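Local coordinates for protein putative metallopeptidase (PDB 3IEH) that binds a zinc ion and probably acts as a metallocarboxypeptidase of the M14 family or as a related zinc-dependent hydrolase, at residues Y179-E184 with G220-H225; G165-H170 with V241-E246; L69-G74 with H266-C271. All blocks are in the same frame, centred on the assembly; numbering follows the deposited sequence.

Interaction 1: Y179-E184 with G220-H225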
ATOM      1  N   TYR A 179     -12.388   5.409  -2.557  1.00 11.62           N
ATOM      2  CA  TYR A 179     -12.392   6.046  -1.253  1.00 10.71           C
ATOM      3  C   TYR A 179     -11.021   5.894  -0.626  1.00 10.92           C
ATOM      4  O   TYR A 179     -10.129   5.233  -1.178  1.00 11.11           O
ATOM      5  CB  TYR A 179     -13.532   5.528  -0.342  1.00 12.72           C
ATOM      6  CG  TYR A 179     -13.511   4.049  -0.104  1.00 10.32           C
ATOM      7  CD1 TYR A 179     -14.031   3.157  -1.068  1.00  7.18           C
ATOM      8  CD2 TYR A 179     -12.988   3.524   1.086  1.00 11.75           C
ATOM      9  CE1 TYR A 179     -14.016   1.778  -0.857  1.00 10.96           C
ATOM     10  CE2 TYR A 179     -12.961   2.131   1.319  1.00 12.90           C
ATOM     11  CZ  TYR A 179     -13.453   1.263   0.334  1.00 15.99           C
ATOM     12  OH  TYR A 179     -13.432  -0.101   0.557  1.00 19.34           O
ATOM     13  N   VAL A 180     -10.829   6.573   0.498  1.00 12.56           N
ATOM     14  CA  VAL A 180      -9.538   6.604   1.159  1.00 14.24           C
ATOM     15  C   VAL A 180      -9.701   6.716   2.672  1.00 15.22           C
ATOM     16  O   VAL A 180     -10.518   7.480   3.134  1.00 14.09           O
ATOM     17  CB  VAL A 180      -8.671   7.791   0.646  1.00 15.18           C
ATOM     18  CG1 VAL A 180      -9.468   9.068   0.640  1.00 16.71           C
ATOM     19  CG2 VAL A 180      -7.438   7.952   1.526  1.00 10.95           C
ATOM     20  N   TYR A 181      -8.941   5.909   3.412  1.00 15.60           N
ATOM     21  CA  TYR A 181      -8.853   5.975   4.863  1.00 17.21           C
ATOM     22  C   TYR A 181      -7.670   6.872   5.109  1.00 16.64           C
ATOM     23  O   TYR A 181      -6.620   6.599   4.572  1.00 17.23           O
ATOM     24  CB  TYR A 181      -8.504   4.600   5.490  1.00 17.28           C
ATOM     25  CG  TYR A 181      -9.532   3.488   5.323  1.00 18.77           C
ATOM     26  CD1 TYR A 181      -9.534   2.667   4.196  1.00 24.70           C
ATOM     27  CD2 TYR A 181     -10.465   3.233   6.307  1.00 17.71           C
ATOM     28  CE1 TYR A 181     -10.469   1.646   4.046  1.00 21.59           C
ATOM     29  CE2 TYR A 181     -11.403   2.229   6.166  1.00 18.25           C
ATOM     30  CZ  TYR A 181     -11.404   1.435   5.050  1.00 24.49           C
ATOM     31  OH  TYR A 181     -12.352   0.435   4.943  1.00 31.17           O
ATOM     32  N   SER A 182      -7.803   7.906   5.931  1.00 17.77           N
ATOM     33  CA  SER A 182      -6.641   8.766   6.253  1.00 17.92           C
ATOM     34  C   SER A 182      -6.494   8.975   7.754  1.00 18.82           C
ATOM     35  O   SER A 182      -7.436   8.741   8.520  1.00 16.97           O
ATOM     36  CB  SER A 182      -6.689  10.127   5.536  1.00 17.06           C
ATOM     37  OG  SER A 182      -7.712  10.953   6.056  1.00 20.11           O
ATOM     38  N   PHE A 183      -5.280   9.381   8.136  1.00 20.62           N
ATOM     39  CA  PHE A 183      -4.897   9.648   9.517  1.00 22.38           C
ATOM     40  C   PHE A 183      -4.126  10.954   9.547  1.00 24.79           C
ATOM     41  O   PHE A 183      -3.100  11.093   8.865  1.00 25.83           O
ATOM     42  CB  PHE A 183      -4.019   8.536  10.076  1.00 21.37           C
ATOM     43  CG  PHE A 183      -4.693   7.205  10.110  1.00 22.03           C
ATOM     44  CD1 PHE A 183      -4.684   6.382   8.992  1.00 27.00           C
ATOM     45  CD2 PHE A 183      -5.370   6.787  11.235  1.00 21.18           C
ATOM     46  CE1 PHE A 183      -5.304   5.154   9.018  1.00 18.34           C
ATOM     47  CE2 PHE A 183      -6.021   5.573  11.256  1.00 16.12           C
ATOM     48  CZ  PHE A 183      -5.977   4.755  10.148  1.00 21.72           C
ATOM     49  N   GLU A 184      -4.658  11.930  10.284  1.00 24.71           N
ATOM     50  CA  GLU A 184      -3.982  13.211  10.471  1.00 23.74           C
ATOM     51  C   GLU A 184      -4.189  13.620  11.913  1.00 22.96           C
ATOM     52  O   GLU A 184      -5.233  13.349  12.483  1.00 23.69           O
ATOM     53  CB  GLU A 184      -4.544  14.307   9.567  1.00 24.81           C
ATOM     54  CG  GLU A 184      -4.381  14.117   8.061  1.00 23.05           C
ATOM     55  CD  GLU A 184      -4.817  15.354   7.315  1.00 22.86           C
ATOM     56  OE1 GLU A 184      -4.312  16.440   7.655  1.00 31.21           O
ATOM     57  OE2 GLU A 184      -5.663  15.268   6.410  1.00 23.31           O
ATOM     58  N   GLY A 220     -16.082  10.056   0.133  1.00 17.51           N
ATOM     59  CA  GLY A 220     -14.877   9.321  -0.196  1.00 17.87           C
ATOM     60  C   GLY A 220     -13.825   9.222   0.892  1.00 17.59           C
ATOM     61  O   GLY A 220     -12.725   8.707   0.644  1.00 15.74           O
ATOM     62  N   LEU A 221     -14.168   9.665   2.099  1.00 17.12           N
ATOM     63  CA  LEU A 221     -13.186   9.741   3.175  1.00 17.30           C
ATOM     64  C   LEU A 221     -13.615   8.987   4.412  1.00 13.98           C
ATOM     65  O   LEU A 221     -14.764   9.053   4.803  1.00 15.18           O
ATOM     66  CB  LEU A 221     -12.977  11.216   3.543  1.00 20.37           C
ATOM     67  CG  LEU A 221     -11.662  11.559   4.229  1.00 25.64           C
ATOM     68  CD1 LEU A 221     -10.507  11.182   3.304  1.00 27.34           C
ATOM     69  CD2 LEU A 221     -11.613  13.044   4.617  1.00 25.31           C
ATOM     70  N   ILE A 222     -12.699   8.220   4.980  1.00 14.51           N
ATOM     71  CA  ILE A 222     -12.842   7.628   6.316  1.00 16.30           C
ATOM     72  C   ILE A 222     -11.637   8.178   7.071  1.00 16.91           C
ATOM     73  O   ILE A 222     -10.490   7.917   6.701  1.00 20.66           O
ATOM     74  CB  ILE A 222     -12.864   6.097   6.291  1.00 19.27           C
ATOM     75  CG1 ILE A 222     -14.007   5.590   5.386  1.00 21.54           C
ATOM     76  CG2 ILE A 222     -13.071   5.543   7.689  1.00 16.27           C
ATOM     77  CD1 ILE A 222     -13.856   4.112   4.957  1.00 20.05           C
ATOM     78  N   PHE A 223     -11.903   8.970   8.105  1.00 16.61           N
ATOM     79  CA  PHE A 223     -10.886   9.741   8.823  1.00 16.04           C
ATOM     80  C   PHE A 223     -10.625   9.252  10.245  1.00 16.98           C
ATOM     81  O   PHE A 223     -11.560   9.129  11.042  1.00 16.19           O
ATOM     82  CB  PHE A 223     -11.372  11.183   8.901  1.00 15.88           C
ATOM     83  CG  PHE A 223     -10.356  12.162   9.440  1.00 18.79           C
ATOM     84  CD1 PHE A 223      -9.159  12.395   8.761  1.00 18.13           C
ATOM     85  CD2 PHE A 223     -10.630  12.905  10.589  1.00 18.59           C
ATOM     86  CE1 PHE A 223      -8.231  13.337   9.244  1.00 22.21           C
ATOM     87  CE2 PHE A 223      -9.720  13.837  11.081  1.00 21.08           C
ATOM     88  CZ  PHE A 223      -8.515  14.064  10.405  1.00 25.70           C
ATOM     89  N   ASN A 224      -9.347   9.007  10.547  1.00 18.14           N
ATOM     90  CA  ASN A 224      -8.876   8.595  11.872  1.00 19.89           C
ATOM     91  C   ASN A 224      -9.652   7.410  12.462  1.00 22.89           C
ATOM     92  O   ASN A 224     -10.085   7.407  13.614  1.00 24.89           O
ATOM     93  CB  ASN A 224      -8.821   9.807  12.837  1.00 19.31           C
ATOM     94  CG  ASN A 224      -7.730  10.825  12.449  1.00 13.78           C
ATOM     95  OD1 ASN A 224      -6.785  10.494  11.739  1.00  7.61           O
ATOM     96  ND2 ASN A 224      -7.870  12.064  12.905  1.00  8.78           N
ATOM     97  N   HIS A 225      -9.817   6.390  11.645  1.00 25.11           N
ATOM     98  CA  HIS A 225     -10.445   5.166  12.090  1.00 26.43           C
ATOM     99  C   HIS A 225      -9.340   4.169  12.376  1.00 24.79           C
ATOM    100  O   HIS A 225      -8.639   3.740  11.464  1.00 23.68           O
ATOM    101  CB  HIS A 225     -11.365   4.611  11.013  1.00 27.02           C
ATOM    102  CG  HIS A 225     -11.758   3.188  11.249  1.00 36.79           C
ATOM    103  ND1 HIS A 225     -12.626   2.817  12.256  1.00 43.29           N
ATOM    104  CD2 HIS A 225     -11.396   2.045  10.620  1.00 44.24           C
ATOM    105  CE1 HIS A 225     -12.783   1.505  12.236  1.00 45.95           C
ATOM    106  NE2 HIS A 225     -12.050   1.012  11.253  1.00 50.68           N
TER
HETATM  107  O   HOH W   1      -8.810   6.119   9.037  1.00 15.09           O
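Gly220 O accepts the N-H of Val180, the first rung of a parallel pairing that joins strand 221-223, at one edge of the sheet, to strand 179-183. At Leu221, CD1 packs 3.6 Å from Val180 CG1, the two side chains running alongside each other. Ile222 works through both backbone polar atoms: its N-H goes to Val180 O, and its carbonyl takes the Ser182 N-H at 2.8 Å. On the other face of the sheet from Leu221, Ile222 CD1 sits over one face of the Tyr181 ring in a CH-pi contact, 3.8 Å from the centroid. Phe223 turns its ring edge to Ser182 OG, 3.4 Å from CD1; that hydroxyl is hydrogen-bonded to Ser193. With CG anti to its carbonyl carbon (chi1 -68°), Asn224 lays its amide along Glu184. Glu184 N binds a lone pair of Asn224 OD1 at 3.0 Å, in the carbonyl plane, and Asn224 ND2 returns a bond to Glu184 O, also 3.0 Å. An alanine here would probably leave the N-H and C=O of Glu184 without these mates and the strand end freer to fray. At His225, the N-H reaches a water that donates to Ser182 O. The side-chain amide thus mimics a peptide group, extending the ladder's hydrogen bonding past the last paired residues.

Interaction 2: G165-H170 with V241-E246. With ZN (zinc ion), chain B.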
ATOM      1  N   GLY A 165       5.246   9.763   6.873  1.00 16.94           N
ATOM      2  CA  GLY A 165       4.109   9.408   6.060  1.00 16.32           C
ATOM      3  C   GLY A 165       4.086   7.954   5.686  1.00 17.11           C
ATOM      4  O   GLY A 165       5.124   7.376   5.394  1.00 20.02           O
ATOM      5  N   ILE A 166       2.903   7.359   5.738  1.00 16.87           N
ATOM      6  CA  ILE A 166       2.690   5.974   5.330  1.00 16.68           C
ATOM      7  C   ILE A 166       1.503   5.995   4.342  1.00 17.23           C
ATOM      8  O   ILE A 166       0.432   6.552   4.636  1.00 16.59           O
ATOM      9  CB  ILE A 166       2.422   5.041   6.562  1.00 16.67           C
ATOM     10  CG1 ILE A 166       2.140   3.575   6.166  1.00 21.95           C
ATOM     11  CG2 ILE A 166       1.219   5.489   7.358  1.00 10.96           C
ATOM     12  CD1 ILE A 166       3.099   2.986   5.193  1.00 28.38           C
ATOM     13  N   LEU A 167       1.726   5.488   3.138  1.00 16.24           N
ATOM     14  CA  LEU A 167       0.646   5.282   2.195  1.00 16.70           C
ATOM     15  C   LEU A 167       0.592   3.801   1.941  1.00 17.45           C
ATOM     16  O   LEU A 167       1.615   3.165   1.692  1.00 17.81           O
ATOM     17  CB  LEU A 167       0.879   6.028   0.881  1.00 15.59           C
ATOM     18  CG  LEU A 167       0.038   5.601  -0.336  1.00 17.89           C
ATOM     19  CD1 LEU A 167      -1.422   5.824  -0.112  1.00  9.57           C
ATOM     20  CD2 LEU A 167       0.511   6.328  -1.600  1.00  7.56           C
ATOM     21  N   THR A 168      -0.601   3.243   2.007  1.00 18.63           N
ATOM     22  CA  THR A 168      -0.785   1.856   1.613  1.00 19.24           C
ATOM     23  C   THR A 168      -1.854   1.821   0.505  1.00 18.93           C
ATOM     24  O   THR A 168      -2.897   2.448   0.643  1.00 18.54           O
ATOM     25  CB  THR A 168      -1.135   0.941   2.812  1.00 18.73           C
ATOM     26  OG1 THR A 168      -1.058  -0.418   2.372  1.00 25.08           O
ATOM     27  CG2 THR A 168      -2.531   1.223   3.344  1.00 15.31           C
ATOM     28  N   CYS A 169      -1.579   1.119  -0.597  1.00 18.52           N
ATOM     29  CA  CYS A 169      -2.474   1.119  -1.755  1.00 18.41           C
ATOM     30  C   CYS A 169      -3.297  -0.157  -1.903  1.00 20.88           C
ATOM     31  O   CYS A 169      -2.777  -1.213  -2.298  1.00 23.12           O
ATOM     32  CB  CYS A 169      -1.660   1.393  -2.990  1.00 19.79           C
ATOM     33  SG  CYS A 169      -0.931   3.055  -2.856  1.00 27.28           S
ATOM     34  N   HIS A 170      -4.583  -0.048  -1.575  1.00 17.74           N
ATOM     35  CA  HIS A 170      -5.489  -1.178  -1.588  1.00 17.25           C
ATOM     36  C   HIS A 170      -6.516  -1.003  -2.672  1.00 17.96           C
ATOM     37  O   HIS A 170      -6.576   0.043  -3.346  1.00 17.82           O
ATOM     38  CB  HIS A 170      -6.178  -1.301  -0.239  1.00 17.86           C
ATOM     39  CG  HIS A 170      -5.271  -1.791   0.849  1.00 19.61           C
ATOM     40  ND1 HIS A 170      -5.349  -3.062   1.361  1.00 28.94           N
ATOM     41  CD2 HIS A 170      -4.231  -1.201   1.476  1.00 30.23           C
ATOM     42  CE1 HIS A 170      -4.428  -3.222   2.290  1.00 24.47           C
ATOM     43  NE2 HIS A 170      -3.736  -2.107   2.381  1.00 24.81           N
ATOM     44  N   VAL A 241       1.362  10.987   9.380  1.00 17.19           N
ATOM     45  CA  VAL A 241       0.164  10.913   8.573  1.00 14.92           C
ATOM     46  C   VAL A 241       0.174   9.549   7.879  1.00 16.21           C
ATOM     47  O   VAL A 241       1.241   8.959   7.597  1.00 17.55           O
ATOM     48  CB  VAL A 241       0.105  12.024   7.505  1.00 16.95           C
ATOM     49  CG1 VAL A 241       0.018  13.364   8.152  1.00 12.88           C
ATOM     50  CG2 VAL A 241       1.341  11.956   6.532  1.00 13.67           C
ATOM     51  N   GLY A 242      -1.017   9.051   7.605  1.00 16.74           N
ATOM     52  CA  GLY A 242      -1.197   7.787   6.895  1.00 17.41           C
ATOM     53  C   GLY A 242      -2.413   7.881   6.007  1.00 17.48           C
ATOM     54  O   GLY A 242      -3.333   8.640   6.298  1.00 18.36           O
ATOM     55  N   ALA A 243      -2.391   7.139   4.905  1.00 18.01           N
ATOM     56  CA  ALA A 243      -3.544   6.998   4.020  1.00 17.70           C
ATOM     57  C   ALA A 243      -3.560   5.582   3.491  1.00 18.70           C
ATOM     58  O   ALA A 243      -2.497   5.018   3.159  1.00 18.95           O
ATOM     59  CB  ALA A 243      -3.477   7.980   2.847  1.00 16.62           C
ATOM     60  N   CYS A 244      -4.756   5.003   3.431  1.00 16.31           N
ATOM     61  CA  CYS A 244      -4.961   3.733   2.764  1.00 16.96           C
ATOM     62  C   CYS A 244      -5.970   3.993   1.654  1.00 16.44           C
ATOM     63  O   CYS A 244      -7.151   4.113   1.913  1.00 17.28           O
ATOM     64  CB  CYS A 244      -5.491   2.673   3.709  1.00 18.30           C
ATOM     65  SG  CYS A 244      -6.072   1.168   2.834  1.00 24.90           S
ATOM     66  N   THR A 245      -5.494   4.111   0.424  1.00 15.25           N
ATOM     67  CA  THR A 245      -6.364   4.406  -0.698  1.00 17.15           C
ATOM     68  C   THR A 245      -7.041   3.122  -1.152  1.00 19.11           C
ATOM     69  O   THR A 245      -6.460   2.039  -1.073  1.00 16.79           O
ATOM     70  CB  THR A 245      -5.581   5.002  -1.887  1.00 18.87           C
ATOM     71  OG1 THR A 245      -4.568   4.084  -2.270  1.00 10.84           O
ATOM     72  CG2 THR A 245      -4.923   6.363  -1.508  1.00  9.81           C
ATOM     73  N   GLU A 246      -8.283   3.256  -1.606  1.00 18.96           N
ATOM     74  CA  GLU A 246      -9.053   2.117  -2.101  1.00 18.43           C
ATOM     75  C   GLU A 246      -9.595   2.468  -3.495  1.00 15.18           C
ATOM     76  O   GLU A 246     -10.538   3.229  -3.617  1.00 12.57           O
ATOM     77  CB  GLU A 246     -10.210   1.818  -1.136  1.00 19.24           C
ATOM     78  CG  GLU A 246      -9.754   1.378   0.246  1.00 23.57           C
ATOM     79  CD  GLU A 246      -9.418  -0.109   0.342  1.00 30.72           C
ATOM     80  OE1 GLU A 246      -9.658  -0.913  -0.601  1.00 26.18           O
ATOM     81  OE2 GLU A 246      -8.913  -0.477   1.405  1.00 32.77           O
TER
HETATM   82 ZN    ZN B 276      -7.242  -4.559   0.889  1.00 68.63          ZN
HETATM   83  O   HOH W   2      -8.940  -3.225   1.695  1.00 35.82           O
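His170 holds CG anti to its carbonyl carbon (chi1 -72°) with the ring turned at chi2 -106°, which together present ND1 to the zinc ion at 2.5 Å, while Glu246 is bent about its CB-CG bond (chi2 -83°) and folds its carboxylate back against His170 CB. Glu246 OE2 comes within 3.3 Å of His170 CB and accepts a hydrogen bond from a water, 2.8 Å away, that is itself a zinc ligand. His76 and Glu79 complete the protein's share of the metal site. Glu246, the predicted proton donor/acceptor, is thus linked to the metal through one water, an arrangement consistent with the general-base glutamate of M14 carboxypeptidases. Beyond the metal bond, two lesser contacts touch the imidazole: Cys244 SG approaches obliquely, 3.3 Å from His170 CD2, and NE2 makes a weak bond to Thr168 OG1, a second-shell hydroxyl that is also hydrogen-bonded to Ser72. Thr168 CG2 packs tightly on Cys244 CB at 3.3 Å. Leading up to the site along the chain, two parallel strands are zipped by five backbone bonds, from Ile166 N to Val241 O up to His170 N to Thr245 O. Gly242 lets the strands close up, since a side chain there would run into Ile166 CG2. On the other face, Leu167 CD1 meets Thr245 CG2 at 3.8 Å. The pair lies in the interior of the sheet, with strand 68-73 beyond 165-172 and strand 179-183 beyond 242-248; helix 230-237 packs on the Ile166 and Thr168 face, and helices 253-271 and 191-201 on that of Leu167 and Ala243.

Interaction 3: L69-G74 with H266-C271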
ATOM      1  N   LEU A  69       9.343   8.385   3.947  1.00 14.55           N
ATOM      2  CA  LEU A  69       8.021   7.990   3.486  1.00 14.58           C
ATOM      3  C   LEU A  69       8.021   6.529   2.979  1.00 15.37           C
ATOM      4  O   LEU A  69       8.961   6.082   2.308  1.00 13.24           O
ATOM      5  CB  LEU A  69       7.576   8.932   2.367  1.00 13.32           C
ATOM      6  CG  LEU A  69       7.461  10.424   2.752  1.00 13.90           C
ATOM      7  CD1 LEU A  69       7.083  11.273   1.530  1.00  9.74           C
ATOM      8  CD2 LEU A  69       6.454  10.637   3.884  1.00 13.87           C
ATOM      9  N   LEU A  70       6.954   5.814   3.323  1.00 15.86           N
ATOM     10  CA  LEU A  70       6.778   4.409   2.998  1.00 16.95           C
ATOM     11  C   LEU A  70       5.525   4.211   2.163  1.00 16.40           C
ATOM     12  O   LEU A  70       4.451   4.679   2.549  1.00 14.69           O
ATOM     13  CB  LEU A  70       6.637   3.581   4.296  1.00 17.98           C
ATOM     14  CG  LEU A  70       6.385   2.068   4.138  1.00 18.24           C
ATOM     15  CD1 LEU A  70       7.546   1.408   3.467  1.00  9.49           C
ATOM     16  CD2 LEU A  70       6.072   1.389   5.437  1.00 15.06           C
ATOM     17  N   ILE A  71       5.658   3.542   1.017  1.00 15.52           N
ATOM     18  CA  ILE A  71       4.488   3.150   0.233  1.00 14.86           C
ATOM     19  C   ILE A  71       4.452   1.624   0.208  1.00 15.53           C
ATOM     20  O   ILE A  71       5.458   0.968  -0.103  1.00 17.24           O
ATOM     21  CB  ILE A  71       4.507   3.676  -1.215  1.00 14.65           C
ATOM     22  CG1 ILE A  71       4.714   5.197  -1.250  1.00 15.15           C
ATOM     23  CG2 ILE A  71       3.187   3.242  -1.926  1.00 11.77           C
ATOM     24  CD1 ILE A  71       4.699   5.787  -2.649  1.00  5.21           C
ATOM     25  N   SER A  72       3.315   1.049   0.553  1.00 15.40           N
ATOM     26  CA  SER A  72       3.204  -0.409   0.592  1.00 16.45           C
ATOM     27  C   SER A  72       2.004  -0.770  -0.254  1.00 14.46           C
ATOM     28  O   SER A  72       1.078   0.002  -0.340  1.00 12.90           O
ATOM     29  CB  SER A  72       3.016  -0.899   2.013  1.00 19.41           C
ATOM     30  OG  SER A  72       1.809  -0.357   2.568  1.00 28.17           O
ATOM     31  N   ALA A  73       2.055  -1.939  -0.885  1.00 13.89           N
ATOM     32  CA  ALA A  73       1.000  -2.442  -1.743  1.00 12.36           C
ATOM     33  C   ALA A  73       0.955  -3.950  -1.632  1.00 11.88           C
ATOM     34  O   ALA A  73       1.899  -4.571  -1.149  1.00 13.11           O
ATOM     35  CB  ALA A  73       1.269  -2.034  -3.201  1.00 12.69           C
ATOM     36  N   GLY A  74      -0.151  -4.537  -2.062  1.00 12.51           N
ATOM     37  CA  GLY A  74      -0.252  -5.975  -2.187  1.00 13.27           C
ATOM     38  C   GLY A  74      -0.398  -6.789  -0.916  1.00 16.08           C
ATOM     39  O   GLY A  74       0.047  -7.946  -0.876  1.00 15.88           O
ATOM     40  N   HIS A 266       0.869  11.962  -5.758  1.00 14.80           N
ATOM     41  CA  HIS A 266       0.280  12.988  -4.918  1.00 17.73           C
ATOM     42  C   HIS A 266       0.697  12.838  -3.448  1.00 18.29           C
ATOM     43  O   HIS A 266       0.944  13.836  -2.773  1.00 18.66           O
ATOM     44  CB  HIS A 266      -1.249  13.004  -5.072  1.00 18.30           C
ATOM     45  CG  HIS A 266      -1.714  13.727  -6.301  1.00 20.74           C
ATOM     46  ND1 HIS A 266      -1.566  13.207  -7.570  1.00 21.30           N
ATOM     47  CD2 HIS A 266      -2.308  14.932  -6.455  1.00 17.80           C
ATOM     48  CE1 HIS A 266      -2.053  14.059  -8.451  1.00 16.80           C
ATOM     49  NE2 HIS A 266      -2.526  15.104  -7.800  1.00 19.73           N
ATOM     50  N   PHE A 267       0.754  11.599  -2.964  1.00 17.66           N
ATOM     51  CA  PHE A 267       1.182  11.317  -1.606  1.00 17.65           C
ATOM     52  C   PHE A 267       2.576  11.921  -1.367  1.00 16.50           C
ATOM     53  O   PHE A 267       2.770  12.639  -0.387  1.00 15.68           O
ATOM     54  CB  PHE A 267       1.200   9.811  -1.369  1.00 18.07           C
ATOM     55  CG  PHE A 267       1.881   9.393  -0.087  1.00 18.16           C
ATOM     56  CD1 PHE A 267       1.261   9.568   1.139  1.00 22.71           C
ATOM     57  CD2 PHE A 267       3.132   8.797  -0.112  1.00 13.44           C
ATOM     58  CE1 PHE A 267       1.875   9.149   2.337  1.00 17.31           C
ATOM     59  CE2 PHE A 267       3.743   8.381   1.073  1.00 18.30           C
ATOM     60  CZ  PHE A 267       3.105   8.555   2.297  1.00 14.74           C
ATOM     61  N   LEU A 268       3.512  11.626  -2.267  1.00 15.15           N
ATOM     62  CA  LEU A 268       4.873  12.178  -2.214  1.00 18.89           C
ATOM     63  C   LEU A 268       4.935  13.717  -2.282  1.00 18.78           C
ATOM     64  O   LEU A 268       5.686  14.330  -1.538  1.00 14.65           O
ATOM     65  CB  LEU A 268       5.739  11.593  -3.330  1.00 18.92           C
ATOM     66  CG  LEU A 268       6.003  10.085  -3.251  1.00 24.87           C
ATOM     67  CD1 LEU A 268       6.928   9.733  -4.389  1.00 35.45           C
ATOM     68  CD2 LEU A 268       6.596   9.639  -1.932  1.00 25.43           C
ATOM     69  N   ALA A 269       4.139  14.321  -3.171  1.00 20.16           N
ATOM     70  CA  ALA A 269       4.052  15.792  -3.287  1.00 19.17           C
ATOM     71  C   ALA A 269       3.471  16.402  -1.992  1.00 21.49           C
ATOM     72  O   ALA A 269       4.003  17.364  -1.444  1.00 23.95           O
ATOM     73  CB  ALA A 269       3.213  16.204  -4.525  1.00 14.36           C
ATOM     74  N   LEU A 270       2.393  15.830  -1.482  1.00 20.92           N
ATOM     75  CA  LEU A 270       1.815  16.310  -0.224  1.00 22.24           C
ATOM     76  C   LEU A 270       2.800  16.201   0.958  1.00 23.30           C
ATOM     77  O   LEU A 270       2.833  17.083   1.808  1.00 21.13           O
ATOM     78  CB  LEU A 270       0.529  15.544   0.108  1.00 21.47           C
ATOM     79  CG  LEU A 270      -0.665  15.868  -0.779  1.00 20.12           C
ATOM     80  CD1 LEU A 270      -1.630  14.696  -0.819  1.00  7.45           C
ATOM     81  CD2 LEU A 270      -1.358  17.189  -0.314  1.00 10.20           C
ATOM     82  N   CYS A 271       3.600  15.134   0.995  1.00 23.83           N
ATOM     83  CA  CYS A 271       4.496  14.898   2.120  1.00 24.61           C
ATOM     84  C   CYS A 271       5.902  15.423   1.938  1.00 26.28           C
ATOM     85  O   CYS A 271       6.722  15.284   2.847  1.00 26.76           O
ATOM     86  CB  CYS A 271       4.547  13.406   2.450  1.00 25.32           C
ATOM     87  SG  CYS A 271       2.976  12.783   3.077  1.00 26.28           S
TER
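The alpha/beta core of this zinc-binding M14 family protein is a mixed sheet with helices packed on it, and here the segment 266-271 of helix 253-271 runs at 165° to the strand segment 69-73, their axes 10.2 Å apart at closest. No hydrogen bond passes between the segments; apolar side chains do the joining. Leu69 and Ile71, alternate residues of the strand, both point at the helix. Phe267 has CG anti to its backbone N (chi1 169°), a torsion that swings the ring out to the strand, where CE2 lies 4.1 Å from Leu69 CB and equally 4.1 Å from Ile71 CG1. The same ring also rests on Leu167 of the adjacent strand 165-172, so one phenylalanine spans two neighbouring strands. One turn further along the helix, Cys271 reaches the end of Leu69, while Leu268 comes in from another side of that leucine and leans on Leu103 of strand 102-106. The branched tip of Leu69 thus lies between two helix residues, while Phe267 meets its CB: CD1 of Leu69 is 3.9 Å from Leu268 CD2 and 3.4 Å from Cys271 CB.

All three contacts belong to one mixed sheet. Five of its neighbouring strands run 68-73, 165-172, 242-248, 179-183, 221-223 in order: interaction 2 is an inner pair, interaction 1 continues to the edge strand 221-223, and interaction 3 packs a helix on 68-73, an interior strand. The centres of interactions 2 and 3 are about 7 Å apart, those of 1 and 2 about 9 Å, and those of 1 and 3 about 15 Å. Along the chain, 69-74 comes first and 266-271 last; between them 165-170 and 241-246 bracket 179-184 and 220-225. Chain-distant strands thereby meet in a single framework, on which His170 and Glu246 stand side by side at the zinc site.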